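Local coordinates for monopolin complex subunit CSM1 (Candida glabrata, PDB 6MJC), which binds a peptide of the kinetochore protein Dsn1 as a subunit of monopolin, probably recruiting that complex to kinetochores, at residues V68-L71 / K72-T75; P87-F91 / E92-F96; S95-L98 / R99-N102. One frame throughout, in Å; residues are numbered along the deposited sequence.

Overall arrangement
All three contacts are local turns, following one another along the chain from the end of strand 63-69 to the start of helix 101-113, the last two overlapping. Contact 1 is a surface turn, held by one backbone bond, a water and charged groups. Contacts 2 and 3 are partly buried, share Ser95 and Phe96 on strand 94-96, and combine backbone bonds with apolar packing; both reach the bound Dsn1 peptide through several residues. Contacts 1 and 2 touch directly, Pro69 packing on the Leu90-Glu92 backbone and Leu71 on the Phe91 ring. Contacts 1 and 3 lie on opposite sides of the chain's centre, about 21 Å apart between centres; they do not touch, but both reach the same sheet.

Contact 1 of 3, residues V68-L71 / K72-T75; sequences VPLL and KQRT
A surface beta turn joins Leu71 to Arg74, where the chain leaves strand 63-69 and heads for helix 76-85. It is closed by a backbone hydrogen bond from Arg74 N to Leu71 O, 3.0 Å long and fairly straight at 164° about the hydrogen. A second link spans the turn through a water: it donates to Leu70 O at 2.8 Å and accepts from Arg74 NH1 at 3.2 Å, lying at the edge of the guanidinium and in its plane. The carbonyls of Leu70 and Leu71 are thus engaged by the water and by the Arg74 amide respectively.

The arginine reaches the water by doubling back. Its CG lies beside the backbone N, and the chain then bends at chi2 (-88°) and chi3, bringing the guanidinium back past the turn. Closer to the backbone, Arg74 CB packs against Leu71 O at 3.5 Å. The charged end has stronger partners beyond the turn: NH1 makes a salt bridge to Asp45 on strand 44-52, and NE one to Glu78 on helix 76-85. Together with the water, these bonds would fix the rotation of the flat group and tie the turn to both elements. Leu70 and Gln73 run side by side and point the same way.

Ahead of the turn, Leu70 still pairs through its backbone with Asp45, so pairing with strand 44-52 continues almost to the bend. Behind it, Thr75 takes the N-cap position of helix 76-85, its OG1 accepting from the Glu78 amide. The whole is a type I beta turn making a compact strand-to-helix connection.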
loop_
_atom_site.group_PDB
_atom_site.type_symbol
_atom_site.label_atom_id
_atom_site.label_comp_id
_atom_site.label_asym_id
_atom_site.label_seq_id
_atom_site.Cartn_x
_atom_site.Cartn_y
_atom_site.Cartn_z
ATOM N N VAL A 68 -1.955 1.232 -3.485
ATOM C CA VAL A 68 -3.157 1.026 -4.300
ATOM C C VAL A 68 -4.318 0.661 -3.380
ATOM O O VAL A 68 -4.329 -0.426 -2.781
ATOM C CB VAL A 68 -2.952 -0.102 -5.320
ATOM C CG1 VAL A 68 -4.217 -0.219 -6.256
ATOM C CG2 VAL A 68 -1.745 0.094 -6.147
ATOM N N PRO A 69 -5.308 1.523 -3.186
ATOM C CA PRO A 69 -6.435 1.129 -2.334
ATOM C C PRO A 69 -7.314 0.087 -3.025
ATOM O O PRO A 69 -7.613 0.207 -4.206
ATOM C CB PRO A 69 -7.170 2.455 -2.116
ATOM C CG PRO A 69 -6.901 3.256 -3.331
ATOM C CD PRO A 69 -5.486 2.859 -3.782
ATOM N N LEU A 70 -7.724 -0.936 -2.286
ATOM C CA LEU A 70 -8.564 -2.004 -2.832
ATOM C C LEU A 70 -9.982 -1.828 -2.291
ATOM O O LEU A 70 -10.365 -2.366 -1.250
ATOM C CB LEU A 70 -7.947 -3.348 -2.488
ATOM C CG LEU A 70 -6.517 -3.561 -2.957
ATOM C CD1 LEU A 70 -5.928 -4.906 -2.373
ATOM C CD2 LEU A 70 -6.362 -3.505 -4.454
ATOM N N LEU A 71 -10.753 -1.017 -2.996
ATOM C CA LEU A 71 -12.080 -0.665 -2.539
ATOM C C LEU A 71 -13.125 -1.679 -2.976
ATOM O O LEU A 71 -14.151 -1.810 -2.331
ATOM C CB LEU A 71 -12.453 0.740 -3.024
ATOM C CG LEU A 71 -11.361 1.813 -2.816
ATOM C CD1 LEU A 71 -11.823 3.161 -3.296
ATOM C CD2 LEU A 71 -10.949 1.864 -1.364
ATOM N N LYS A 72 -12.881 -2.429 -4.054
ATOM C CA LYS A 72 -13.847 -3.406 -4.526
ATOM C C LYS A 72 -14.170 -4.445 -3.472
ATOM O O LYS A 72 -15.286 -4.995 -3.457
ATOM C CB LYS A 72 -13.256 -4.087 -5.757
ATOM C CG LYS A 72 -13.579 -3.402 -7.059
ATOM C CD LYS A 72 -12.826 -4.084 -8.184
ATOM C CE LYS A 72 -13.550 -3.953 -9.509
ATOM N NZ LYS A 72 -14.053 -2.573 -9.750
ATOM N N GLN A 73 -13.217 -4.685 -2.564
ATOM C CA GLN A 73 -13.349 -5.696 -1.526
ATOM C C GLN A 73 -14.240 -5.259 -0.379
ATOM O O GLN A 73 -14.525 -6.080 0.494
ATOM C CB GLN A 73 -11.983 -6.047 -0.909
ATOM C CG GLN A 73 -10.994 -6.735 -1.792
ATOM C CD GLN A 73 -9.756 -7.138 -1.016
ATOM O OE1 GLN A 73 -9.820 -7.424 0.181
ATOM N NE2 GLN A 73 -8.621 -7.145 -1.689
ATOM N N ARG A 74 -14.636 -4.003 -0.335
ATOM C CA ARG A 74 -15.487 -3.465 0.717
ATOM C C ARG A 74 -16.950 -3.540 0.318
ATOM O O ARG A 74 -17.290 -3.483 -0.868
ATOM C CB ARG A 74 -15.114 -1.997 1.003
ATOM C CG ARG A 74 -13.670 -1.758 1.468
ATOM C CD ARG A 74 -13.460 -1.874 2.993
ATOM N NE ARG A 74 -13.661 -3.234 3.472
ATOM C CZ ARG A 74 -12.750 -4.194 3.411
ATOM N NH1 ARG A 74 -11.550 -3.964 2.873
ATOM N NH2 ARG A 74 -13.029 -5.394 3.895
ATOM N N THR A 75 -17.817 -3.668 1.318
ATOM C CA THR A 75 -19.227 -3.377 1.128
ATOM C C THR A 75 -19.421 -1.859 1.029
ATOM O O THR A 75 -18.579 -1.066 1.453
ATOM C CB THR A 75 -20.106 -3.909 2.265
ATOM O OG1 THR A 75 -19.773 -3.193 3.468
ATOM C CG2 THR A 75 -19.986 -5.414 2.479
HETATM O O HOH W 1 -10.317 -1.419 1.352
#

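Contact 2 of 3, residues P87-F91 / E92-F96; sequences PDYLF and ETLSF
With chi1 of 55° in Tyr89 and 39° in Glu92, each side chain has its CG between the backbone N and the carbonyl carbon, and the glutamate, extended beyond CG, folds back over the end of the 3-10 segment 88-90. Glu92 CG consequently sits 3.1 Å from Tyr89 O, and OE2 lies 3.5 Å from Tyr89 CA. The same carbonyl accepts the Glu92 amide, N to Tyr89 O 3.2 Å. Leu94 closes in on this oxygen too, its CD1 3.4 Å from Tyr89 O, and its isobutyl group crosses the tyrosine at a slant: Tyr89 CD1 to Leu94 CD1 is 4.0 Å. Leu90 CD2 adds a looser apolar contact with Leu94 CD1. One face of the Tyr89 ring carries Pro87 CB, offset toward the rim.

The Glu92 carboxylate is used outward, in a salt bridge to a basic side chain of the bound peptide, whose strand extends the sheet parallel to Leu94 and Ser95. On the protein side, Leu94 pairs with Tyr67 of strand 63-69, Tyr89 and Leu90 pack on helix 101-113, and Phe91 lies against helix 76-85.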
loop_
_atom_site.group_PDB
_atom_site.type_symbol
_atom_site.label_atom_id
_atom_site.label_comp_id
_atom_site.label_asym_id
_atom_site.label_seq_id
_atom_site.Cartn_x
_atom_site.Cartn_y
_atom_site.Cartn_z
ATOM N N PRO A 87 -8.380 10.249 5.161
ATOM C CA PRO A 87 -8.247 11.379 4.245
ATOM C C PRO A 87 -8.505 10.964 2.801
ATOM O O PRO A 87 -8.326 9.809 2.413
ATOM C CB PRO A 87 -6.806 11.863 4.457
ATOM C CG PRO A 87 -6.102 10.752 5.177
ATOM C CD PRO A 87 -7.134 9.961 5.902
ATOM N N ASP A 88 -8.986 11.928 2.013
ATOM C CA ASP A 88 -9.338 11.648 0.606
ATOM C C ASP A 88 -8.212 10.944 -0.148
ATOM O O ASP A 88 -8.455 10.098 -1.029
ATOM C CB ASP A 88 -9.655 12.952 -0.146
ATOM C CG ASP A 88 -10.955 13.605 0.284
ATOM O OD1 ASP A 88 -11.693 12.982 1.069
ATOM O OD2 ASP A 88 -11.240 14.742 -0.172
ATOM N N TYR A 89 -6.961 11.301 0.145
ATOM C CA TYR A 89 -5.887 10.738 -0.675
ATOM C C TYR A 89 -5.685 9.253 -0.476
ATOM O O TYR A 89 -5.082 8.597 -1.352
ATOM C CB TYR A 89 -4.591 11.485 -0.430
ATOM C CG TYR A 89 -4.137 11.574 0.988
ATOM C CD1 TYR A 89 -3.580 10.488 1.635
ATOM C CD2 TYR A 89 -4.231 12.769 1.677
ATOM C CE1 TYR A 89 -3.149 10.583 2.968
ATOM C CE2 TYR A 89 -3.763 12.881 2.997
ATOM C CZ TYR A 89 -3.246 11.791 3.629
ATOM O OH TYR A 89 -2.839 11.928 4.932
ATOM N N LEU A 90 -6.198 8.696 0.615
ATOM C CA LEU A 90 -6.071 7.263 0.790
ATOM C C LEU A 90 -7.103 6.465 -0.007
ATOM O O LEU A 90 -7.130 5.241 0.113
ATOM C CB LEU A 90 -6.153 6.899 2.272
ATOM C CG LEU A 90 -4.982 7.340 3.155
ATOM C CD1 LEU A 90 -5.178 6.869 4.568
ATOM C CD2 LEU A 90 -3.674 6.786 2.563
ATOM N N PHE A 91 -7.930 7.107 -0.807
ATOM C CA PHE A 91 -8.829 6.447 -1.752
ATOM C C PHE A 91 -8.323 6.627 -3.189
ATOM O O PHE A 91 -9.063 6.393 -4.158
ATOM C CB PHE A 91 -10.259 6.984 -1.529
ATOM C CG PHE A 91 -10.758 6.683 -0.135
ATOM C CD1 PHE A 91 -11.225 5.409 0.196
ATOM C CD2 PHE A 91 -10.640 7.635 0.894
ATOM C CE1 PHE A 91 -11.591 5.093 1.508
ATOM C CE2 PHE A 91 -11.023 7.343 2.171
ATOM C CZ PHE A 91 -11.485 6.068 2.509
ATOM N N GLU A 92 -7.069 7.032 -3.354
ATOM C CA GLU A 92 -6.463 7.029 -4.677
ATOM C C GLU A 92 -5.109 6.343 -4.696
ATOM O O GLU A 92 -4.458 6.132 -3.661
ATOM C CB GLU A 92 -6.273 8.449 -5.221
ATOM C CG GLU A 92 -5.857 9.435 -4.209
ATOM C CD GLU A 92 -5.899 10.842 -4.759
ATOM O OE1 GLU A 92 -5.644 11.009 -5.972
ATOM O OE2 GLU A 92 -6.195 11.773 -3.985
ATOM N N THR A 93 -4.652 6.025 -5.899
ATOM C CA THR A 93 -3.323 5.405 -6.019
ATOM C C THR A 93 -2.248 6.454 -5.813
ATOM O O THR A 93 -2.310 7.511 -6.417
ATOM C CB THR A 93 -3.152 4.733 -7.387
ATOM O OG1 THR A 93 -4.142 3.700 -7.457
ATOM C CG2 THR A 93 -1.750 4.152 -7.528
ATOM N N LEU A 94 -1.281 6.167 -4.955
ATOM C CA LEU A 94 -0.254 7.103 -4.553
ATOM C C LEU A 94 1.137 6.531 -4.818
ATOM O O LEU A 94 1.360 5.327 -4.750
ATOM C CB LEU A 94 -0.367 7.420 -3.033
ATOM C CG LEU A 94 -1.726 7.929 -2.545
ATOM C CD1 LEU A 94 -1.720 8.107 -1.008
ATOM C CD2 LEU A 94 -2.033 9.261 -3.186
ATOM N N SER A 95 2.116 7.417 -4.991
ATOM C CA SER A 95 3.539 7.114 -4.944
ATOM C C SER A 95 4.151 7.954 -3.823
ATOM O O SER A 95 3.731 9.108 -3.590
ATOM C CB SER A 95 4.201 7.426 -6.300
ATOM O OG SER A 95 5.600 7.397 -6.194
ATOM N N PHE A 96 5.130 7.389 -3.111
ATOM C CA PHE A 96 5.838 8.170 -2.107
ATOM C C PHE A 96 7.202 7.536 -1.857
ATOM O O PHE A 96 7.414 6.349 -2.155
ATOM C CB PHE A 96 5.006 8.334 -0.797
ATOM C CG PHE A 96 4.466 7.048 -0.191
ATOM C CD1 PHE A 96 5.257 6.285 0.651
ATOM C CD2 PHE A 96 3.191 6.661 -0.426
ATOM C CE1 PHE A 96 4.755 5.094 1.223
ATOM C CE2 PHE A 96 2.671 5.510 0.141
ATOM C CZ PHE A 96 3.468 4.728 0.968
#

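Contact 3 of 3, residues S95-L98 / R99-N102; sequences SFPL and RSLN
This contact is the strand-to-helix junction at the peptide-binding edge of the domain: the chain passes from strand 94-96 through Pro97 and a short 3-10 turn into helix 101-113. Two successive backbone bonds wind the turn, Ser100 N to Pro97 O at 3.0 Å and Leu101 N to Leu98 O at 2.9 Å. A water then carries the link one residue further, donating to Leu98 O and accepting from Asn102 N.

Arg99 reaches back across the proline. Its CG stands between the backbone N and the carbonyl carbon (chi1 49°), and the extended chain carries the guanidinium across the proline, whose ring meets it edge-on: Pro97 CG lies over the centre of one face, 3.6 Å from Arg99 CZ. Arg99 NH2 also makes a salt bridge to an acidic side chain of the bound peptide. Ser100 CB rests 3.5 Å from Pro97 O, while its OG hydrogen-bonds to the peptide backbone. The Phe96 ring is crossed obliquely by Leu101, Phe96 CE1 lying 4.0 Å from Leu101 CD1, and meets Ser100 CB at CD1.

Phe96 also meets Phe104 of helix 101-113 and stands edge-to-face with an aromatic side chain of the peptide. Leu98 and Leu101 pack against helix 5-13 and strand 44-52, and Phe96 pairs through its backbone with Val65 of strand 63-69.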
loop_
_atom_site.group_PDB
_atom_site.type_symbol
_atom_site.label_atom_id
_atom_site.label_comp_id
_atom_site.label_asym_id
_atom_site.label_seq_id
_atom_site.Cartn_x
_atom_site.Cartn_y
_atom_site.Cartn_z
ATOM N N SER A 95 2.116 7.417 -4.991
ATOM C CA SER A 95 3.539 7.114 -4.944
ATOM C C SER A 95 4.151 7.954 -3.823
ATOM O O SER A 95 3.731 9.108 -3.590
ATOM C CB SER A 95 4.201 7.426 -6.300
ATOM O OG SER A 95 5.600 7.397 -6.194
ATOM N N PHE A 96 5.130 7.389 -3.111
ATOM C CA PHE A 96 5.838 8.170 -2.107
ATOM C C PHE A 96 7.202 7.536 -1.857
ATOM O O PHE A 96 7.414 6.349 -2.155
ATOM C CB PHE A 96 5.006 8.334 -0.797
ATOM C CG PHE A 96 4.466 7.048 -0.191
ATOM C CD1 PHE A 96 5.257 6.285 0.651
ATOM C CD2 PHE A 96 3.191 6.661 -0.426
ATOM C CE1 PHE A 96 4.755 5.094 1.223
ATOM C CE2 PHE A 96 2.671 5.510 0.141
ATOM C CZ PHE A 96 3.468 4.728 0.968
ATOM N N PRO A 97 8.167 8.320 -1.397
ATOM C CA PRO A 97 9.499 7.770 -1.114
ATOM C C PRO A 97 9.486 6.846 0.095
ATOM O O PRO A 97 8.594 6.889 0.952
ATOM C CB PRO A 97 10.355 9.014 -0.878
ATOM C CG PRO A 97 9.385 10.021 -0.370
ATOM C CD PRO A 97 8.105 9.773 -1.127
ATOM N N LEU A 98 10.444 5.932 0.100
ATOM C CA LEU A 98 10.540 4.959 1.172
ATOM C C LEU A 98 10.637 5.648 2.523
ATOM O O LEU A 98 10.138 5.139 3.532
ATOM C CB LEU A 98 11.763 4.097 0.904
ATOM C CG LEU A 98 11.757 2.666 1.371
ATOM C CD1 LEU A 98 10.622 1.925 0.870
ATOM C CD2 LEU A 98 13.065 2.052 0.849
ATOM N N ARG A 99 11.296 6.807 2.572
ATOM C CA ARG A 99 11.430 7.490 3.849
ATOM C C ARG A 99 10.103 7.933 4.457
ATOM O O ARG A 99 10.090 8.357 5.622
ATOM C CB ARG A 99 12.328 8.723 3.712
ATOM C CG ARG A 99 11.974 9.616 2.556
ATOM C CD ARG A 99 12.797 10.896 2.533
ATOM N NE ARG A 99 12.657 11.535 1.230
ATOM C CZ ARG A 99 11.750 12.456 0.943
ATOM N NH1 ARG A 99 10.903 12.870 1.878
ATOM N NH2 ARG A 99 11.694 12.962 -0.278
ATOM N N SER A 100 9.029 7.956 3.680
ATOM C CA SER A 100 7.674 8.244 4.169
ATOM C C SER A 100 6.850 7.016 4.516
ATOM O O SER A 100 5.665 7.153 4.851
ATOM C CB SER A 100 6.918 9.081 3.128
ATOM O OG SER A 100 7.517 10.378 3.067
ATOM N N LEU A 101 7.414 5.815 4.427
ATOM C CA LEU A 101 6.597 4.635 4.683
ATOM C C LEU A 101 6.119 4.598 6.134
ATOM O O LEU A 101 4.963 4.227 6.405
ATOM C CB LEU A 101 7.407 3.396 4.333
ATOM C CG LEU A 101 6.686 2.061 4.483
ATOM C CD1 LEU A 101 5.481 1.942 3.619
ATOM C CD2 LEU A 101 7.667 0.901 4.170
ATOM N N ASN A 102 6.966 4.992 7.054
ATOM C CA ASN A 102 6.569 5.064 8.460
ATOM C C ASN A 102 5.410 6.047 8.649
ATOM O O ASN A 102 4.405 5.725 9.296
ATOM C CB ASN A 102 7.764 5.458 9.318
ATOM C CG ASN A 102 7.450 5.412 10.807
ATOM O OD1 ASN A 102 7.673 6.381 11.533
ATOM N ND2 ASN A 102 6.894 4.297 11.264
HETATM O O HOH W 2 9.840 5.097 6.583
#